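Local structure of tyrosine recombinase XerH (Helicobacter pylori, 5JK0) at residues H4-E8 with W19-F23; L172-L176 with M311-S315. The protein catalyses the cutting and rejoining of recombining DNA molecules as a site-specific tyrosine recombinase involved in chromosome segregation. One frame throughout, in Å; residues are numbered along the deposited sequence.

Interaction 1 (H4-E8 with W19-F23); sequences HPLEE and WIGRF
Trp19 and Arg22, one turn apart on helix 12-30 of the helical N-terminal, SAM-like domain, receive the chain of residues 4-8 that leads into the same helix. Trp19 lays the rim of its indole against the backbone. Its NE1 donates to Leu6 O at 2.9 Å, almost straight at 176°; the acceptor lies in the ring plane, and the N-H meets a lone pair in the plane of the carbonyl. Farther along the same rim, Trp19 CZ2 approaches Pro5 O to 3.3 Å, and CH2 faces His4 O. Leu6 reaches back with CD1 alone, its other neighbours including Ile140 of helix 123-143, on which Trp19 also packs. Arg22 comes next, its chain extended from CG to NE, which carries the guanidinium back along the helix to the loop. There it lies flat on the His4 imidazole, centres 3.6 Å apart and planes only 6° from parallel, with CD2 of His4 beneath the middle of the group. The guanidinium stands edge-on to the indole, Arg22 NH1 lying 3.4 Å above the Trp19 plane. Stack and indole together limit its tilt, while polar partners fix its rotation: Glu8 OE2 forms a salt bridge with Arg22 NH2 at 3.1 Å, and although the bond lies in the guanidinium plane, the carboxylate is turned 51° from it. A water bridges the three groups, accepting from Arg22 NH1 and donating to Glu8 OE2 at 2.9 Å and to Pro5 O at 2.8 Å.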
loop_
_atom_site.group_PDB
_atom_site.type_symbol
_atom_site.label_atom_id
_atom_site.label_comp_id
_atom_site.label_asym_id
_atom_site.label_seq_id
_atom_site.Cartn_x
_atom_site.Cartn_y
_atom_site.Cartn_z
ATOM N N HIS D 4 2.438 20.175 34.412
ATOM C CA HIS D 4 3.553 21.061 34.719
ATOM C C HIS D 4 3.781 22.033 33.568
ATOM O O HIS D 4 3.377 21.760 32.443
ATOM C CB HIS D 4 4.827 20.254 34.985
ATOM C CG HIS D 4 4.650 19.149 35.978
ATOM N ND1 HIS D 4 4.818 19.334 37.334
ATOM C CD2 HIS D 4 4.322 17.846 35.813
ATOM C CE1 HIS D 4 4.600 18.191 37.961
ATOM N NE2 HIS D 4 4.298 17.273 37.061
ATOM N N PRO D 5 4.417 23.180 33.847
ATOM C CA PRO D 5 4.818 24.066 32.751
ATOM C C PRO D 5 5.814 23.370 31.827
ATOM O O PRO D 5 6.521 22.465 32.270
ATOM C CB PRO D 5 5.466 25.253 33.471
ATOM C CG PRO D 5 4.870 25.235 34.838
ATOM C CD PRO D 5 4.664 23.787 35.166
ATOM N N LEU D 6 5.858 23.776 30.562
ATOM C CA LEU D 6 6.758 23.157 29.596
ATOM C C LEU D 6 8.218 23.334 30.001
ATOM O O LEU D 6 8.989 22.374 30.027
ATOM C CB LEU D 6 6.536 23.739 28.200
ATOM C CG LEU D 6 7.405 23.129 27.096
ATOM C CD1 LEU D 6 7.006 21.684 26.838
ATOM C CD2 LEU D 6 7.326 23.947 25.816
ATOM N N GLU D 7 8.587 24.569 30.322
ATOM C CA GLU D 7 9.966 24.895 30.660
ATOM C C GLU D 7 10.067 25.479 32.064
ATOM O O GLU D 7 9.705 26.631 32.293
ATOM C CB GLU D 7 10.542 25.873 29.634
ATOM C CG GLU D 7 10.483 25.360 28.203
ATOM C CD GLU D 7 10.910 26.404 27.188
ATOM O OE1 GLU D 7 12.014 26.263 26.619
ATOM O OE2 GLU D 7 10.140 27.361 26.959
ATOM N N GLU D 8 10.561 24.674 33.001
ATOM C CA GLU D 8 10.686 25.099 34.391
ATOM C C GLU D 8 12.132 25.404 34.766
ATOM O O GLU D 8 12.394 26.056 35.778
ATOM C CB GLU D 8 10.125 24.027 35.329
ATOM C CG GLU D 8 8.616 23.860 35.255
ATOM C CD GLU D 8 8.104 22.778 36.187
ATOM O OE1 GLU D 8 7.331 23.105 37.112
ATOM O OE2 GLU D 8 8.472 21.600 35.993
ATOM N N TRP D 19 10.854 15.672 31.525
ATOM C CA TRP D 19 9.670 15.151 30.847
ATOM C C TRP D 19 9.801 13.671 30.497
ATOM O O TRP D 19 8.817 12.933 30.530
ATOM C CB TRP D 19 9.381 15.958 29.579
ATOM C CG TRP D 19 8.736 17.279 29.852
ATOM C CD1 TRP D 19 9.295 18.515 29.701
ATOM C CD2 TRP D 19 7.406 17.496 30.337
ATOM N NE1 TRP D 19 8.391 19.489 30.056
ATOM C CE2 TRP D 19 7.225 18.888 30.451
ATOM C CE3 TRP D 19 6.349 16.648 30.683
ATOM C CZ2 TRP D 19 6.031 19.451 30.896
ATOM C CZ3 TRP D 19 5.164 17.209 31.125
ATOM C CH2 TRP D 19 5.015 18.597 31.226
ATOM N N ILE D 20 11.015 13.242 30.161
ATOM C CA ILE D 20 11.265 11.839 29.845
ATOM C C ILE D 20 11.016 10.964 31.070
ATOM O O ILE D 20 10.399 9.902 30.973
ATOM C CB ILE D 20 12.705 11.617 29.335
ATOM C CG1 ILE D 20 12.899 12.295 27.977
ATOM C CG2 ILE D 20 13.010 10.131 29.215
ATOM C CD1 ILE D 20 14.284 12.109 27.398
ATOM N N GLY D 21 11.490 11.423 32.225
ATOM C CA GLY D 21 11.290 10.709 33.471
ATOM C C GLY D 21 9.822 10.579 33.831
ATOM O O GLY D 21 9.380 9.532 34.302
ATOM N N ARG D 22 9.064 11.648 33.605
ATOM C CA ARG D 22 7.628 11.641 33.863
ATOM C C ARG D 22 6.906 10.672 32.934
ATOM O O ARG D 22 6.003 9.948 33.356
ATOM C CB ARG D 22 7.046 13.047 33.703
ATOM C CG ARG D 22 7.474 14.027 34.781
ATOM C CD ARG D 22 7.159 15.456 34.372
ATOM N NE ARG D 22 7.521 16.419 35.407
ATOM C CZ ARG D 22 7.708 17.717 35.185
ATOM N NH1 ARG D 22 7.576 18.206 33.958
ATOM N NH2 ARG D 22 8.035 18.524 36.185
ATOM N N PHE D 23 7.308 10.666 31.668
ATOM C CA PHE D 23 6.696 9.794 30.672
ATOM C C PHE D 23 6.966 8.322 30.967
ATOM O O PHE D 23 6.060 7.494 30.905
ATOM C CB PHE D 23 7.199 10.146 29.271
ATOM C CG PHE D 23 6.724 9.204 28.202
ATOM C CD1 PHE D 23 5.401 9.207 27.796
ATOM C CD2 PHE D 23 7.602 8.321 27.596
ATOM C CE1 PHE D 23 4.959 8.346 26.808
ATOM C CE2 PHE D 23 7.167 7.454 26.608
ATOM C CZ PHE D 23 5.845 7.468 26.214
HETATM O O HOH W 1 8.741 20.956 33.227
#

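Interaction 2 (L172-L176 with M311-S315); sequences LPTHL and MLRHS
Met311 CG points opposite its own backbone N (chi1 -172°), and bends at chi2 and chi3 then fold the thioether along the loop 172-176, while Ser315, whose OG stands opposite its carbonyl carbon (chi1 -58°), turns its hydroxyl to the same loop one helical turn later. Met311 touches with three successive atoms: CG lies against Thr174 O, SD sits 3.7 Å from His175 CA and against Leu176 CG, and CE touches CG and CD1 of Leu176. Leu176 crosses this side chain at about a right angle and lies beside Leu312, CD1 of Leu176 being 4.1 Å from CD2 of Leu312. The serine hydroxyl is gripped from two sides: Leu176 N donates to Ser315 OG at 2.7 Å, and OG donates in turn to Met311 O at 2.9 Å. Met311 O also accepts the helical bond from Ser315 N, the two donors reaching it from opposite faces of the carbonyl plane. The hydroxyl thus relays the loop amide to the helix backbone. His175 swings its ring away from the helix and bonds its own segment, ND1 to Pro173 O at 2.6 Å, leaving CB to meet Ser315. Thr174 OG1 turns instead to Glu305. Over the other imidazole, that of His314, Pro173 CB sits 3.9 Å from the centroid and 9° off the ring normal, a CH-pi contact. His314 ND1 is hydrogen-bonded to Tyr345 OH, the predicted nucleophile. Helix 309-324 also bears His310, whose ring meets that of His314, and Arg313, packed on a DNA phosphate; both are predicted catalytic residues and form the His-X-X-Arg motif of the tyrosine recombinase catalytic domain.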
loop_
_atom_site.group_PDB
_atom_site.type_symbol
_atom_site.label_atom_id
_atom_site.label_comp_id
_atom_site.label_asym_id
_atom_site.label_seq_id
_atom_site.Cartn_x
_atom_site.Cartn_y
_atom_site.Cartn_z
ATOM N N LEU D 172 5.444 -17.636 4.284
ATOM C CA LEU D 172 5.300 -18.493 5.455
ATOM C C LEU D 172 6.517 -18.369 6.371
ATOM O O LEU D 172 7.654 -18.465 5.911
ATOM C CB LEU D 172 5.099 -19.948 5.024
ATOM C CG LEU D 172 4.385 -20.882 6.003
ATOM C CD1 LEU D 172 2.994 -20.357 6.315
ATOM C CD2 LEU D 172 4.305 -22.289 5.435
ATOM N N PRO D 173 6.277 -18.147 7.675
ATOM C CA PRO D 173 7.343 -17.977 8.671
ATOM C C PRO D 173 8.263 -19.192 8.776
ATOM O O PRO D 173 7.891 -20.283 8.343
ATOM C CB PRO D 173 6.569 -17.771 9.979
ATOM C CG PRO D 173 5.236 -17.262 9.555
ATOM C CD PRO D 173 4.940 -17.963 8.264
ATOM N N THR D 174 9.448 -18.992 9.347
ATOM C CA THR D 174 10.423 -20.066 9.521
ATOM C C THR D 174 9.835 -21.206 10.347
ATOM O O THR D 174 9.229 -20.974 11.394
ATOM C CB THR D 174 11.711 -19.556 10.200
ATOM O OG1 THR D 174 12.259 -18.471 9.441
ATOM C CG2 THR D 174 12.743 -20.669 10.303
ATOM N N HIS D 175 10.017 -22.435 9.871
ATOM C CA HIS D 175 9.411 -23.596 10.511
ATOM C C HIS D 175 10.071 -24.906 10.093
ATOM O O HIS D 175 10.918 -24.935 9.199
ATOM C CB HIS D 175 7.920 -23.657 10.183
ATOM C CG HIS D 175 7.638 -23.868 8.728
ATOM N ND1 HIS D 175 7.628 -22.837 7.815
ATOM C CD2 HIS D 175 7.367 -24.994 8.026
ATOM C CE1 HIS D 175 7.357 -23.316 6.615
ATOM N NE2 HIS D 175 7.195 -24.623 6.716
ATOM N N LEU D 176 9.665 -25.987 10.750
ATOM C CA LEU D 176 10.100 -27.329 10.387
ATOM C C LEU D 176 8.913 -28.123 9.856
ATOM O O LEU D 176 7.829 -28.081 10.438
ATOM C CB LEU D 176 10.715 -28.047 11.591
ATOM C CG LEU D 176 11.849 -27.348 12.342
ATOM C CD1 LEU D 176 12.212 -28.126 13.599
ATOM C CD2 LEU D 176 13.063 -27.183 11.447
ATOM N N MET D 311 9.882 -20.680 16.858
ATOM C CA MET D 311 9.963 -21.317 15.548
ATOM C C MET D 311 9.262 -22.671 15.585
ATOM O O MET D 311 8.653 -23.097 14.602
ATOM C CB MET D 311 11.425 -21.474 15.114
ATOM C CG MET D 311 11.616 -21.941 13.675
ATOM S SD MET D 311 11.643 -23.735 13.483
ATOM C CE MET D 311 13.104 -24.160 14.428
ATOM N N LEU D 312 9.350 -23.342 16.730
ATOM C CA LEU D 312 8.646 -24.600 16.939
ATOM C C LEU D 312 7.144 -24.356 17.017
ATOM O O LEU D 312 6.345 -25.219 16.659
ATOM C CB LEU D 312 9.136 -25.290 18.213
ATOM C CG LEU D 312 10.633 -25.603 18.288
ATOM C CD1 LEU D 312 10.969 -26.288 19.604
ATOM C CD2 LEU D 312 11.057 -26.460 17.108
ATOM N N ARG D 313 6.772 -23.171 17.491
ATOM C CA ARG D 313 5.371 -22.780 17.581
ATOM C C ARG D 313 4.785 -22.580 16.186
ATOM O O ARG D 313 3.644 -22.965 15.922
ATOM C CB ARG D 313 5.226 -21.509 18.424
ATOM C CG ARG D 313 3.834 -20.891 18.436
ATOM C CD ARG D 313 3.725 -19.837 19.535
ATOM N NE ARG D 313 2.558 -18.971 19.381
ATOM C CZ ARG D 313 1.385 -19.174 19.972
ATOM N NH1 ARG D 313 1.208 -20.222 20.766
ATOM N NH2 ARG D 313 0.386 -18.325 19.771
ATOM N N HIS D 314 5.573 -21.985 15.295
ATOM C CA HIS D 314 5.175 -21.831 13.900
ATOM C C HIS D 314 5.041 -23.193 13.228
ATOM O O HIS D 314 4.149 -23.409 12.409
ATOM C CB HIS D 314 6.184 -20.970 13.133
ATOM C CG HIS D 314 6.200 -19.532 13.549
ATOM N ND1 HIS D 314 5.081 -18.729 13.500
ATOM C CD2 HIS D 314 7.205 -18.748 14.008
ATOM C CE1 HIS D 314 5.394 -17.515 13.917
ATOM N NE2 HIS D 314 6.676 -17.500 14.231
ATOM N N SER D 315 5.938 -24.108 13.583
ATOM C CA SER D 315 5.944 -25.446 13.003
ATOM C C SER D 315 4.689 -26.222 13.384
ATOM O O SER D 315 4.167 -27.003 12.590
ATOM C CB SER D 315 7.192 -26.213 13.443
ATOM O OG SER D 315 8.372 -25.522 13.070
#

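Following the chain from its N terminus, interaction 1 comes first and closes a short loop: ten residues, seven of them helical, separate 4-8 from 19-23, so the N-terminal loop is pinned to the helix it enters. Interaction 2 opens only after the N-terminal helices have been completed, and it spans 134 residues, including all three strands of the antiparallel sheet, to tie the entry loop of the catalytic domain to helix 309-324. The two are in series, neither nested nor crossing. Their centres lie about 45 Å apart on opposite sides of the chain's centre, one in each lobe, with no touch between them.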